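Local coordinates for ribulose bisphosphate carboxylase (Pyrococcus horikoshii, PDB 2D69), which probably catalyses the addition of carbon dioxide and water to ribulose 1,5-bisphosphate, giving two molecules of 3-phosphoglycerate in an archaeal pathway of AMP degradation, at residues Glu9-Pro21 and Lys66-His78. Residues are numbered along the deposited sequence; the frame is centred on the assembly and turned at random.
Sequences EWYLDFVDLNYEP and KRSMAKVFYLEKH. With SO4 (sulfate ion), chain G.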
loop_
_atom_site.group_PDB
_atom_site.type_symbol
_atom_site.label_atom_id
_atom_site.label_comp_id
_atom_site.label_asym_id
_atom_site.label_seq_id
_atom_site.Cartn_x
_atom_site.Cartn_y
_atom_site.Cartn_z
ATOM N N GLU A 9 28.116 42.007 -18.561
ATOM C CA GLU A 9 26.925 41.836 -19.369
ATOM C C GLU A 9 26.055 43.025 -19.022
ATOM O O GLU A 9 25.974 43.415 -17.853
ATOM C CB GLU A 9 26.261 40.512 -19.044
ATOM C CG GLU A 9 25.026 40.223 -19.875
ATOM C CD GLU A 9 25.357 39.949 -21.322
ATOM O OE1 GLU A 9 25.670 40.919 -22.037
ATOM O OE2 GLU A 9 25.289 38.765 -21.737
ATOM N N TRP A 10 25.465 43.651 -20.033
ATOM C CA TRP A 10 24.722 44.897 -19.844
ATOM C C TRP A 10 23.416 44.868 -20.636
ATOM O O TRP A 10 23.258 44.064 -21.551
ATOM C CB TRP A 10 25.589 46.101 -20.217
ATOM C CG TRP A 10 25.913 46.205 -21.683
ATOM C CD1 TRP A 10 25.379 47.091 -22.578
ATOM C CD2 TRP A 10 26.832 45.388 -22.442
ATOM N NE1 TRP A 10 25.902 46.887 -23.838
ATOM C CE2 TRP A 10 26.799 45.851 -23.788
ATOM C CE3 TRP A 10 27.689 44.323 -22.125
ATOM C CZ2 TRP A 10 27.578 45.277 -24.809
ATOM C CZ3 TRP A 10 28.455 43.749 -23.143
ATOM C CH2 TRP A 10 28.395 44.234 -24.470
ATOM N N TYR A 11 22.484 45.746 -20.283
ATOM C CA TYR A 11 21.110 45.666 -20.811
ATOM C C TYR A 11 21.042 45.752 -22.348
ATOM O O TYR A 11 20.338 44.991 -22.980
ATOM C CB TYR A 11 20.205 46.725 -20.149
ATOM C CG TYR A 11 20.150 46.614 -18.638
ATOM C CD1 TYR A 11 20.529 47.686 -17.835
ATOM C CD2 TYR A 11 19.764 45.429 -18.014
ATOM C CE1 TYR A 11 20.492 47.595 -16.426
ATOM C CE2 TYR A 11 19.729 45.322 -16.602
ATOM C CZ TYR A 11 20.105 46.412 -15.823
ATOM O OH TYR A 11 20.095 46.355 -14.439
ATOM N N LEU A 12 21.834 46.617 -22.949
ATOM C CA LEU A 12 21.742 46.849 -24.385
ATOM C C LEU A 12 22.297 45.652 -25.170
ATOM O O LEU A 12 22.011 45.488 -26.373
ATOM C CB LEU A 12 22.485 48.137 -24.765
ATOM C CG LEU A 12 22.000 49.510 -24.265
ATOM C CD1 LEU A 12 22.931 50.649 -24.713
ATOM C CD2 LEU A 12 20.607 49.796 -24.740
ATOM N N ASP A 13 23.059 44.786 -24.501
ATOM C CA ASP A 13 23.570 43.607 -25.171
ATOM C C ASP A 13 22.464 42.603 -25.486
ATOM O O ASP A 13 22.617 41.732 -26.340
ATOM C CB ASP A 13 24.622 42.920 -24.337
ATOM C CG ASP A 13 25.454 41.952 -25.162
ATOM O OD1 ASP A 13 25.824 40.893 -24.621
ATOM O OD2 ASP A 13 25.771 42.176 -26.363
ATOM N N PHE A 14 21.347 42.765 -24.790
ATOM C CA PHE A 14 20.155 41.971 -25.043
ATOM C C PHE A 14 19.276 42.496 -26.200
ATOM O O PHE A 14 18.277 41.868 -26.565
ATOM C CB PHE A 14 19.361 41.882 -23.756
ATOM C CG PHE A 14 20.039 41.083 -22.687
ATOM C CD1 PHE A 14 19.708 39.762 -22.479
ATOM C CD2 PHE A 14 20.962 41.652 -21.865
ATOM C CE1 PHE A 14 20.292 39.055 -21.471
ATOM C CE2 PHE A 14 21.573 40.931 -20.889
ATOM C CZ PHE A 14 21.254 39.633 -20.699
ATOM N N VAL A 15 19.673 43.615 -26.802
ATOM C CA VAL A 15 18.929 44.240 -27.900
ATOM C C VAL A 15 19.680 44.076 -29.213
ATOM O O VAL A 15 20.844 44.465 -29.352
ATOM C CB VAL A 15 18.667 45.724 -27.619
ATOM C CG1 VAL A 15 17.899 46.434 -28.788
ATOM C CG2 VAL A 15 17.902 45.854 -26.310
ATOM N N ASP A 16 19.002 43.451 -30.164
ATOM C CA ASP A 16 19.482 43.360 -31.522
ATOM C C ASP A 16 18.294 43.355 -32.467
ATOM O O ASP A 16 17.695 42.295 -32.716
ATOM C CB ASP A 16 20.330 42.106 -31.722
ATOM C CG ASP A 16 20.829 41.973 -33.149
ATOM O OD1 ASP A 16 21.593 41.021 -33.403
ATOM O OD2 ASP A 16 20.468 42.739 -34.086
ATOM N N LEU A 17 17.982 44.537 -33.005
ATOM C CA LEU A 17 16.825 44.718 -33.885
ATOM C C LEU A 17 16.944 44.113 -35.297
ATOM O O LEU A 17 15.953 44.080 -36.046
ATOM C CB LEU A 17 16.411 46.202 -33.951
ATOM C CG LEU A 17 16.002 46.740 -32.568
ATOM C CD1 LEU A 17 15.549 48.178 -32.646
ATOM C CD2 LEU A 17 14.880 45.861 -31.898
ATOM N N ASN A 18 18.116 43.596 -35.646
ATOM C CA ASN A 18 18.275 42.774 -36.856
ATOM C C ASN A 18 18.202 41.248 -36.621
ATOM O O ASN A 18 18.214 40.476 -37.581
ATOM C CB ASN A 18 19.593 43.128 -37.544
ATOM C CG ASN A 18 19.657 44.592 -37.933
ATOM O OD1 ASN A 18 20.627 45.262 -37.652
ATOM N ND2 ASN A 18 18.605 45.090 -38.557
ATOM N N TYR A 19 18.116 40.819 -35.367
ATOM C CA TYR A 19 18.044 39.402 -35.059
ATOM C C TYR A 19 16.768 38.793 -35.619
ATOM O O TYR A 19 15.688 39.384 -35.515
ATOM C CB TYR A 19 18.115 39.169 -33.548
ATOM C CG TYR A 19 18.085 37.706 -33.138
ATOM C CD1 TYR A 19 16.951 37.149 -32.564
ATOM C CD2 TYR A 19 19.180 36.877 -33.352
ATOM C CE1 TYR A 19 16.907 35.781 -32.168
ATOM C CE2 TYR A 19 19.154 35.524 -32.991
ATOM C CZ TYR A 19 18.008 34.975 -32.405
ATOM O OH TYR A 19 17.994 33.640 -32.026
ATOM N N GLU A 20 16.896 37.602 -36.201
ATOM C CA GLU A 20 15.765 36.879 -36.783
ATOM C C GLU A 20 15.585 35.583 -35.996
ATOM O O GLU A 20 16.351 34.637 -36.148
ATOM C CB GLU A 20 16.016 36.578 -38.258
ATOM C CG GLU A 20 15.693 37.736 -39.213
ATOM C CD GLU A 20 16.322 37.547 -40.593
ATOM O OE1 GLU A 20 16.706 38.578 -41.188
ATOM O OE2 GLU A 20 16.448 36.378 -41.078
ATOM N N PRO A 21 14.572 35.523 -35.154
ATOM C CA PRO A 21 14.395 34.335 -34.318
ATOM C C PRO A 21 14.091 33.066 -35.115
ATOM O O PRO A 21 13.383 33.138 -36.093
ATOM C CB PRO A 21 13.210 34.690 -33.390
ATOM C CG PRO A 21 12.743 36.053 -33.748
ATOM C CD PRO A 21 13.543 36.558 -34.933
ATOM N N LYS A 66 25.615 31.898 -22.208
ATOM C CA LYS A 66 25.555 32.609 -23.494
ATOM C C LYS A 66 24.441 32.048 -24.378
ATOM O O LYS A 66 23.701 32.828 -24.974
ATOM C CB LYS A 66 26.922 32.696 -24.205
ATOM C CG LYS A 66 27.650 31.326 -24.459
ATOM C CD LYS A 66 29.151 31.495 -24.875
ATOM C CE LYS A 66 30.085 30.518 -24.078
ATOM N NZ LYS A 66 30.237 30.830 -22.585
ATOM N N ARG A 67 24.201 30.735 -24.325
ATOM C CA ARG A 67 23.061 30.141 -25.024
ATOM C C ARG A 67 21.722 30.294 -24.317
ATOM O O ARG A 67 20.756 29.695 -24.741
ATOM C CB ARG A 67 23.282 28.644 -25.293
ATOM C CG ARG A 67 24.439 28.346 -26.209
ATOM C CD ARG A 67 24.915 26.907 -26.106
ATOM N NE ARG A 67 23.877 26.002 -26.576
ATOM C CZ ARG A 67 23.960 24.669 -26.507
ATOM N NH1 ARG A 67 25.015 24.093 -25.979
ATOM N NH2 ARG A 67 23.002 23.920 -26.971
ATOM N N SER A 68 21.666 31.027 -23.211
ATOM C CA SER A 68 20.414 31.193 -22.520
ATOM C C SER A 68 19.904 32.655 -22.587
ATOM O O SER A 68 18.954 32.965 -21.925
ATOM C CB SER A 68 20.526 30.730 -21.058
ATOM O OG SER A 68 20.975 29.362 -20.915
ATOM N N MET A 69 20.524 33.526 -23.380
ATOM C CA MET A 69 20.151 34.951 -23.434
ATOM C C MET A 69 18.930 35.200 -24.257
ATOM O O MET A 69 18.870 34.732 -25.379
ATOM C CB MET A 69 21.217 35.753 -24.143
ATOM C CG MET A 69 22.448 36.014 -23.362
ATOM S SD MET A 69 23.534 37.047 -24.414
ATOM C CE MET A 69 22.963 38.711 -24.076
ATOM N N ALA A 70 18.001 36.007 -23.749
ATOM C CA ALA A 70 16.856 36.442 -24.529
ATOM C C ALA A 70 17.326 37.613 -25.400
ATOM O O ALA A 70 18.344 38.243 -25.110
ATOM C CB ALA A 70 15.712 36.842 -23.642
ATOM N N LYS A 71 16.658 37.838 -26.522
ATOM C CA LYS A 71 17.048 38.915 -27.437
ATOM C C LYS A 71 15.850 39.746 -27.855
ATOM O O LYS A 71 14.867 39.191 -28.353
ATOM C CB LYS A 71 17.729 38.334 -28.673
ATOM C CG LYS A 71 19.230 38.028 -28.480
ATOM C CD LYS A 71 20.176 39.235 -28.746
ATOM C CE LYS A 71 21.631 38.992 -28.221
ATOM N NZ LYS A 71 21.629 38.259 -26.860
ATOM N N VAL A 72 15.937 41.062 -27.690
ATOM C CA VAL A 72 14.913 41.972 -28.200
ATOM C C VAL A 72 15.146 42.128 -29.686
ATOM O O VAL A 72 16.185 42.633 -30.085
ATOM C CB VAL A 72 14.975 43.382 -27.557
ATOM C CG1 VAL A 72 13.836 44.253 -28.112
ATOM C CG2 VAL A 72 14.926 43.297 -26.036
ATOM N N PHE A 73 14.186 41.693 -30.505
ATOM C CA PHE A 73 14.336 41.725 -31.950
ATOM C C PHE A 73 13.384 42.689 -32.689
ATOM O O PHE A 73 13.570 42.965 -33.899
ATOM C CB PHE A 73 14.236 40.309 -32.498
ATOM C CG PHE A 73 12.853 39.725 -32.483
ATOM C CD1 PHE A 73 11.999 39.914 -33.568
ATOM C CD2 PHE A 73 12.408 38.961 -31.390
ATOM C CE1 PHE A 73 10.715 39.371 -33.576
ATOM C CE2 PHE A 73 11.124 38.392 -31.385
ATOM C CZ PHE A 73 10.277 38.590 -32.479
ATOM N N TYR A 74 12.379 43.174 -31.962
ATOM C CA TYR A 74 11.413 44.148 -32.455
ATOM C C TYR A 74 11.179 45.211 -31.389
ATOM O O TYR A 74 10.974 44.893 -30.223
ATOM C CB TYR A 74 10.103 43.437 -32.759
ATOM C CG TYR A 74 8.930 44.320 -33.137
ATOM C CD1 TYR A 74 8.449 44.338 -34.461
ATOM C CD2 TYR A 74 8.269 45.080 -32.186
ATOM C CE1 TYR A 74 7.348 45.102 -34.825
ATOM C CE2 TYR A 74 7.168 45.850 -32.531
ATOM C CZ TYR A 74 6.710 45.856 -33.859
ATOM O OH TYR A 74 5.629 46.623 -34.216
ATOM N N LEU A 75 11.188 46.468 -31.790
ATOM C CA LEU A 75 10.955 47.560 -30.857
ATOM C C LEU A 75 10.401 48.775 -31.587
ATOM O O LEU A 75 11.090 49.358 -32.391
ATOM C CB LEU A 75 12.255 47.951 -30.146
ATOM C CG LEU A 75 12.111 49.157 -29.210
ATOM C CD1 LEU A 75 11.057 48.805 -28.135
ATOM C CD2 LEU A 75 13.420 49.567 -28.556
ATOM N N GLU A 76 9.156 49.140 -31.316
ATOM C CA GLU A 76 8.517 50.259 -32.012
ATOM C C GLU A 76 7.589 51.021 -31.088
ATOM O O GLU A 76 7.024 50.478 -30.159
ATOM C CB GLU A 76 7.705 49.801 -33.239
ATOM C CG GLU A 76 8.444 48.904 -34.240
ATOM C CD GLU A 76 9.462 49.633 -35.108
ATOM O OE1 GLU A 76 9.639 50.871 -34.986
ATOM O OE2 GLU A 76 10.094 48.946 -35.932
ATOM N N LYS A 77 7.423 52.303 -31.385
ATOM C CA LYS A 77 6.521 53.146 -30.637
ATOM C C LYS A 77 5.080 52.596 -30.767
ATOM O O LYS A 77 4.729 52.036 -31.791
ATOM C CB LYS A 77 6.669 54.588 -31.149
ATOM C CG LYS A 77 6.062 55.620 -30.226
ATOM C CD LYS A 77 6.919 56.893 -29.951
ATOM C CE LYS A 77 6.546 57.484 -28.511
ATOM N NZ LYS A 77 5.857 56.477 -27.503
ATOM N N HIS A 78 4.291 52.700 -29.696
ATOM C CA HIS A 78 2.877 52.293 -29.671
ATOM C C HIS A 78 2.146 53.160 -28.657
ATOM O O HIS A 78 2.308 52.953 -27.459
ATOM C CB HIS A 78 2.699 50.813 -29.271
ATOM C CG HIS A 78 1.275 50.349 -29.301
ATOM N ND1 HIS A 78 0.686 49.810 -30.431
ATOM C CD2 HIS A 78 0.314 50.363 -28.351
ATOM C CE1 HIS A 78 -0.579 49.525 -30.173
ATOM N NE2 HIS A 78 -0.831 49.854 -28.919
HETATM S S SO4 G . -1.924 48.710 -24.904
HETATM O O1 SO4 G . -2.713 49.706 -24.180
HETATM O O2 SO4 G . -0.560 49.192 -25.062
HETATM O O3 SO4 G . -1.906 47.454 -24.149
HETATM O O4 SO4 G . -2.493 48.545 -26.242
HETATM O O HOH W 1 14.139 41.462 -36.350
#
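Met69 turns at its last torsion (chi3 86°) and Phe14 swings CG away from its own carbonyl carbon (chi1 -68°), which sets the methyl CE squarely over the phenyl face, 3.7 Å from the Phe14 ring centroid. This CH-pi contact, with SD farther off above the same face as a Met-aromatic pair, opens a worked example of how a loop can dress the outer strand of a sheet. The strand is 71-78, outermost within the chain in the mixed sheet of the RuBisCO N-terminal domain; the loop follows strand 7-9 and passes through a short 3-10 turn. The same methyl also lies 3.3 Å from Glu9 OE2, while helix 39-49 packs against Phe14 through Ala47 and Ser48. Were Phe14 cut back to an alanine, the Met69 methyl would probably lose its aromatic platform and a gap would be likely to open towards that helix.

Backbone joins backbone at a single beta bridge, Val15 with Val72. Val72 N donates to Phe14 O at 2.7 Å in a nearly straight bond, and Val72 O receives Asp16 N at 2.9 Å, so both polar backbone atoms of one strand residue are engaged by the loop. The bridged valines lie side by side, CG2 against CG2.

Beyond the bridge the loop reverses in a type I turn from Asp16 to Tyr19, reinforced by an Asx turn in which Asp16 OD2 accepts from Asn18 N. Leu17 carries CD2 forward along the strand to Leu75 CB, 3.8 Å away. Phe73 and Tyr74 form a classic beta bulge opposite Lys85 of strand 81-88. On the Phe73 ring sits Pro21, whose CG stands 3.6 Å from the ring centroid and just 5° off its normal.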